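Long-range contact in titin (Homo sapiens, PDB 2A38), which is a giant structural protein of muscle that also carries a protein kinase domain, its N-terminus forming a tandem of two immunoglobulin-like domains: residues I163-S175 and V182-Q194. Sequence-based numbering, arbitrary orientation.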
loop_
_atom_site.group_PDB
_atom_site.type_symbol
_atom_site.label_atom_id
_atom_site.label_comp_id
_atom_site.label_asym_id
_atom_site.label_seq_id
_atom_site.Cartn_x
_atom_site.Cartn_y
_atom_site.Cartn_z
ATOM N N ILE A 163 -11.208 -30.307 4.139
ATOM C CA ILE A 163 -11.613 -31.650 3.750
ATOM C C ILE A 163 -12.302 -32.123 5.025
ATOM O O ILE A 163 -11.650 -32.411 6.029
ATOM C CB ILE A 163 -10.390 -32.526 3.409
ATOM C CG1 ILE A 163 -9.550 -31.827 2.336
ATOM C CG2 ILE A 163 -10.836 -33.875 2.883
ATOM C CD1 ILE A 163 -8.280 -32.555 1.989
ATOM N N ALA A 164 -13.629 -32.144 4.983
ATOM C CA ALA A 164 -14.449 -32.515 6.126
ATOM C C ALA A 164 -14.202 -33.926 6.653
ATOM O O ALA A 164 -14.179 -34.149 7.871
ATOM C CB ALA A 164 -15.921 -32.335 5.771
ATOM N N GLU A 165 -14.042 -34.872 5.736
ATOM C CA GLU A 165 -13.787 -36.266 6.076
ATOM C C GLU A 165 -12.743 -36.778 5.104
ATOM O O GLU A 165 -13.058 -37.085 3.955
ATOM C CB GLU A 165 -15.046 -37.103 5.910
ATOM C CG GLU A 165 -16.030 -37.006 7.027
ATOM C CD GLU A 165 -17.252 -37.855 6.757
ATOM O OE1 GLU A 165 -17.119 -39.097 6.667
ATOM O OE2 GLU A 165 -18.347 -37.273 6.624
ATOM N N ALA A 166 -11.505 -36.869 5.564
ATOM C CA ALA A 166 -10.418 -37.321 4.721
ATOM C C ALA A 166 -10.319 -38.839 4.659
ATOM O O ALA A 166 -10.281 -39.502 5.695
ATOM C CB ALA A 166 -9.120 -36.743 5.227
ATOM N N TYR A 167 -10.288 -39.373 3.438
ATOM C CA TYR A 167 -10.155 -40.814 3.198
ATOM C C TYR A 167 -8.927 -41.043 2.320
ATOM O O TYR A 167 -8.462 -40.116 1.659
ATOM C CB TYR A 167 -11.417 -41.379 2.528
ATOM C CG TYR A 167 -12.597 -41.420 3.469
ATOM C CD1 TYR A 167 -13.575 -40.424 3.442
ATOM C CD2 TYR A 167 -12.675 -42.393 4.468
ATOM C CE1 TYR A 167 -14.597 -40.389 4.397
ATOM C CE2 TYR A 167 -13.689 -42.368 5.429
ATOM C CZ TYR A 167 -14.642 -41.360 5.391
ATOM O OH TYR A 167 -15.600 -41.297 6.381
ATOM N N PRO A 168 -8.383 -42.277 2.306
ATOM C CA PRO A 168 -7.196 -42.623 1.508
ATOM C C PRO A 168 -7.175 -42.094 0.060
ATOM O O PRO A 168 -6.119 -41.727 -0.443
ATOM C CB PRO A 168 -7.173 -44.143 1.579
ATOM C CG PRO A 168 -7.700 -44.405 2.946
ATOM C CD PRO A 168 -8.893 -43.469 3.006
ATOM N N GLU A 169 -8.326 -42.056 -0.606
ATOM C CA GLU A 169 -8.408 -41.545 -1.975
ATOM C C GLU A 169 -8.024 -40.057 -2.079
ATOM O O GLU A 169 -7.737 -39.564 -3.178
ATOM C CB GLU A 169 -9.826 -41.735 -2.516
ATOM C CG GLU A 169 -10.111 -43.125 -3.062
ATOM C CD GLU A 169 -11.586 -43.348 -3.400
ATOM O OE1 GLU A 169 -12.239 -42.413 -3.925
ATOM O OE2 GLU A 169 -12.083 -44.472 -3.151
ATOM N N ASP A 170 -8.021 -39.351 -0.942
ATOM C CA ASP A 170 -7.685 -37.921 -0.900
ATOM C C ASP A 170 -6.195 -37.634 -0.703
ATOM O O ASP A 170 -5.777 -36.478 -0.701
ATOM C CB ASP A 170 -8.466 -37.217 0.211
ATOM C CG ASP A 170 -9.966 -37.422 0.098
ATOM O OD1 ASP A 170 -10.503 -37.301 -1.025
ATOM O OD2 ASP A 170 -10.613 -37.694 1.135
ATOM N N SER A 171 -5.400 -38.677 -0.509
ATOM C CA SER A 171 -3.970 -38.490 -0.338
ATOM C C SER A 171 -3.396 -37.947 -1.647
ATOM O O SER A 171 -3.935 -38.189 -2.732
ATOM C CB SER A 171 -3.297 -39.821 -0.004
ATOM O OG SER A 171 -3.798 -40.363 1.208
ATOM N N GLY A 172 -2.297 -37.213 -1.551
ATOM C CA GLY A 172 -1.693 -36.680 -2.752
ATOM C C GLY A 172 -0.939 -35.397 -2.511
ATOM O O GLY A 172 -0.773 -34.957 -1.369
ATOM N N THR A 173 -0.474 -34.798 -3.601
ATOM C CA THR A 173 0.268 -33.552 -3.530
ATOM C C THR A 173 -0.680 -32.381 -3.707
ATOM O O THR A 173 -1.336 -32.255 -4.740
ATOM C CB THR A 173 1.342 -33.492 -4.618
ATOM O OG1 THR A 173 2.324 -34.505 -4.367
ATOM C CG2 THR A 173 2.017 -32.140 -4.622
ATOM N N TYR A 174 -0.765 -31.540 -2.683
ATOM C CA TYR A 174 -1.632 -30.379 -2.742
ATOM C C TYR A 174 -0.798 -29.140 -2.930
ATOM O O TYR A 174 0.240 -28.986 -2.295
ATOM C CB TYR A 174 -2.470 -30.258 -1.470
ATOM C CG TYR A 174 -3.589 -31.268 -1.419
ATOM C CD1 TYR A 174 -3.334 -32.610 -1.129
ATOM C CD2 TYR A 174 -4.897 -30.897 -1.720
ATOM C CE1 TYR A 174 -4.350 -33.554 -1.145
ATOM C CE2 TYR A 174 -5.919 -31.831 -1.740
ATOM C CZ TYR A 174 -5.640 -33.159 -1.453
ATOM O OH TYR A 174 -6.651 -34.087 -1.484
ATOM N N SER A 175 -1.244 -28.260 -3.817
ATOM C CA SER A 175 -0.517 -27.028 -4.071
ATOM C C SER A 175 -1.443 -25.844 -4.310
ATOM O O SER A 175 -2.628 -25.996 -4.615
ATOM C CB SER A 175 0.379 -27.202 -5.287
ATOM O OG SER A 175 -0.389 -27.620 -6.397
ATOM N N VAL A 182 3.001 -8.869 -11.595
ATOM C CA VAL A 182 4.436 -8.874 -11.391
ATOM C C VAL A 182 5.085 -10.201 -11.051
ATOM O O VAL A 182 6.308 -10.279 -10.984
ATOM C CB VAL A 182 4.860 -7.832 -10.331
ATOM C CG1 VAL A 182 4.772 -6.453 -10.937
ATOM C CG2 VAL A 182 3.977 -7.917 -9.108
ATOM N N GLY A 183 4.298 -11.251 -10.849
ATOM C CA GLY A 183 4.917 -12.521 -10.537
ATOM C C GLY A 183 3.994 -13.667 -10.195
ATOM O O GLY A 183 2.773 -13.528 -10.153
ATOM N N ARG A 184 4.608 -14.819 -9.953
ATOM C CA ARG A 184 3.887 -16.025 -9.595
ATOM C C ARG A 184 4.633 -16.725 -8.471
ATOM O O ARG A 184 5.856 -16.782 -8.464
ATOM C CB ARG A 184 3.784 -16.976 -10.786
ATOM C CG ARG A 184 2.953 -18.225 -10.491
ATOM C CD ARG A 184 3.123 -19.255 -11.587
ATOM N NE ARG A 184 4.510 -19.692 -11.658
ATOM C CZ ARG A 184 5.050 -20.277 -12.720
ATOM N NH1 ARG A 184 4.313 -20.486 -13.805
ATOM N NH2 ARG A 184 6.324 -20.662 -12.697
ATOM N N ALA A 185 3.876 -17.248 -7.520
ATOM C CA ALA A 185 4.431 -17.964 -6.390
ATOM C C ALA A 185 3.620 -19.248 -6.240
ATOM O O ALA A 185 2.426 -19.268 -6.545
ATOM C CB ALA A 185 4.304 -17.119 -5.138
ATOM N N THR A 186 4.259 -20.320 -5.781
ATOM C CA THR A 186 3.546 -21.572 -5.577
ATOM C C THR A 186 3.938 -22.178 -4.242
ATOM O O THR A 186 5.052 -21.995 -3.768
ATOM C CB THR A 186 3.819 -22.595 -6.705
ATOM O OG1 THR A 186 5.172 -23.058 -6.617
ATOM C CG2 THR A 186 3.595 -21.955 -8.067
ATOM N N SER A 187 2.992 -22.884 -3.633
ATOM C CA SER A 187 3.187 -23.531 -2.346
ATOM C C SER A 187 2.707 -24.970 -2.506
ATOM O O SER A 187 1.634 -25.215 -3.065
ATOM C CB SER A 187 2.364 -22.805 -1.279
ATOM O OG SER A 187 2.585 -23.331 0.016
ATOM N N THR A 188 3.504 -25.924 -2.037
ATOM C CA THR A 188 3.134 -27.328 -2.155
ATOM C C THR A 188 3.265 -28.045 -0.832
ATOM O O THR A 188 4.111 -27.697 -0.010
ATOM C CB THR A 188 4.030 -28.079 -3.164
ATOM O OG1 THR A 188 4.211 -27.281 -4.340
ATOM C CG2 THR A 188 3.378 -29.402 -3.562
ATOM N N ALA A 189 2.427 -29.058 -0.649
ATOM C CA ALA A 189 2.429 -29.871 0.561
ATOM C C ALA A 189 1.910 -31.266 0.235
ATOM O O ALA A 189 1.180 -31.472 -0.737
ATOM C CB ALA A 189 1.558 -29.235 1.630
ATOM N N GLU A 190 2.285 -32.217 1.078
ATOM C CA GLU A 190 1.889 -33.600 0.910
ATOM C C GLU A 190 0.846 -33.991 1.944
ATOM O O GLU A 190 1.055 -33.825 3.141
ATOM C CB GLU A 190 3.115 -34.492 1.080
ATOM C CG GLU A 190 3.000 -35.828 0.396
ATOM C CD GLU A 190 2.848 -35.686 -1.104
ATOM O OE1 GLU A 190 3.557 -34.831 -1.694
ATOM O OE2 GLU A 190 2.028 -36.434 -1.694
ATOM N N LEU A 191 -0.283 -34.509 1.484
ATOM C CA LEU A 191 -1.319 -34.953 2.399
ATOM C C LEU A 191 -1.398 -36.472 2.354
ATOM O O LEU A 191 -1.619 -37.043 1.293
ATOM C CB LEU A 191 -2.668 -34.378 2.001
ATOM C CG LEU A 191 -3.814 -34.993 2.795
ATOM C CD1 LEU A 191 -3.668 -34.666 4.292
ATOM C CD2 LEU A 191 -5.128 -34.472 2.243
ATOM N N LEU A 192 -1.210 -37.119 3.500
ATOM C CA LEU A 192 -1.281 -38.577 3.576
ATOM C C LEU A 192 -2.384 -39.027 4.524
ATOM O O LEU A 192 -2.414 -38.621 5.677
ATOM C CB LEU A 192 0.046 -39.162 4.063
ATOM C CG LEU A 192 1.210 -39.326 3.082
ATOM C CD1 LEU A 192 1.392 -38.077 2.242
ATOM C CD2 LEU A 192 2.473 -39.624 3.874
ATOM N N VAL A 193 -3.285 -39.867 4.027
ATOM C CA VAL A 193 -4.372 -40.388 4.841
ATOM C C VAL A 193 -4.235 -41.905 4.953
ATOM O O VAL A 193 -4.190 -42.602 3.940
ATOM C CB VAL A 193 -5.750 -40.057 4.222
ATOM C CG1 VAL A 193 -6.859 -40.488 5.167
ATOM C CG2 VAL A 193 -5.849 -38.576 3.941
ATOM N N GLN A 194 -4.162 -42.411 6.182
ATOM C CA GLN A 194 -4.035 -43.850 6.418
ATOM C C GLN A 194 -5.389 -44.567 6.428
ATOM O O GLN A 194 -6.323 -44.036 7.071
ATOM C CB GLN A 194 -3.339 -44.103 7.753
ATOM C CG GLN A 194 -1.920 -43.596 7.823
ATOM C CD GLN A 194 -1.195 -44.084 9.064
ATOM O OE1 GLN A 194 -0.021 -43.782 9.263
ATOM N NE2 GLN A 194 -1.893 -44.843 9.904
ATOM O OXT GLN A 194 -5.497 -45.661 5.820
HETATM O O HOH W 1 -3.407 -43.706 1.230
#
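S187 O lies over the CA of S175 in a CA-H...O contact where the F and G strands of the second I-set immunoglobulin domain pair as an antiparallel hairpin; the S187 hydroxyl itself turns to the backbone N of L110. At T188 the methyl CG2 crosses that of T173 at a modelled 3.2 Å, a closeness that is doubtful and probably owes something to coordinate error. A189 forms a hydrogen-bonded pair with Y174: its N donates to Y174 O (2.7 Å), and its O accepts from Y174 N. E190, on the same face as T188, has its CG anti to the backbone N (chi1 -156°) and then bends at chi2 (62°), bringing the carboxylate back over the neighbouring strand. There the syn lone pair of OE1 receives the T173 hydroxyl, OG1 to OE1 being 3.0 Å.

L191 pairs with G172 through two backbone bonds and sends its side chain into the domain interior. Its CD2 packs obliquely on the Y174 ring, 3.6 Å from CE1, and meets CD1 of I163, from the opposing sheet, tip to tip at 3.7 Å. The same ring is tethered by its hydroxyl, which donates in the carbonyl plane to a lone pair of D170 O (2.7 Å): the tyrosine corner of immunoglobulin domains. D170 in turn binds the backbone N of Y167 through OD2, bracing the E-F turn. V193 wedges CG1 against the backbone of A166 and Y167, with CG2 near A166 CB. Beyond the regular pairing, S171 OG replaces a main-chain acceptor, taking the V193 N-H at 2.9 Å.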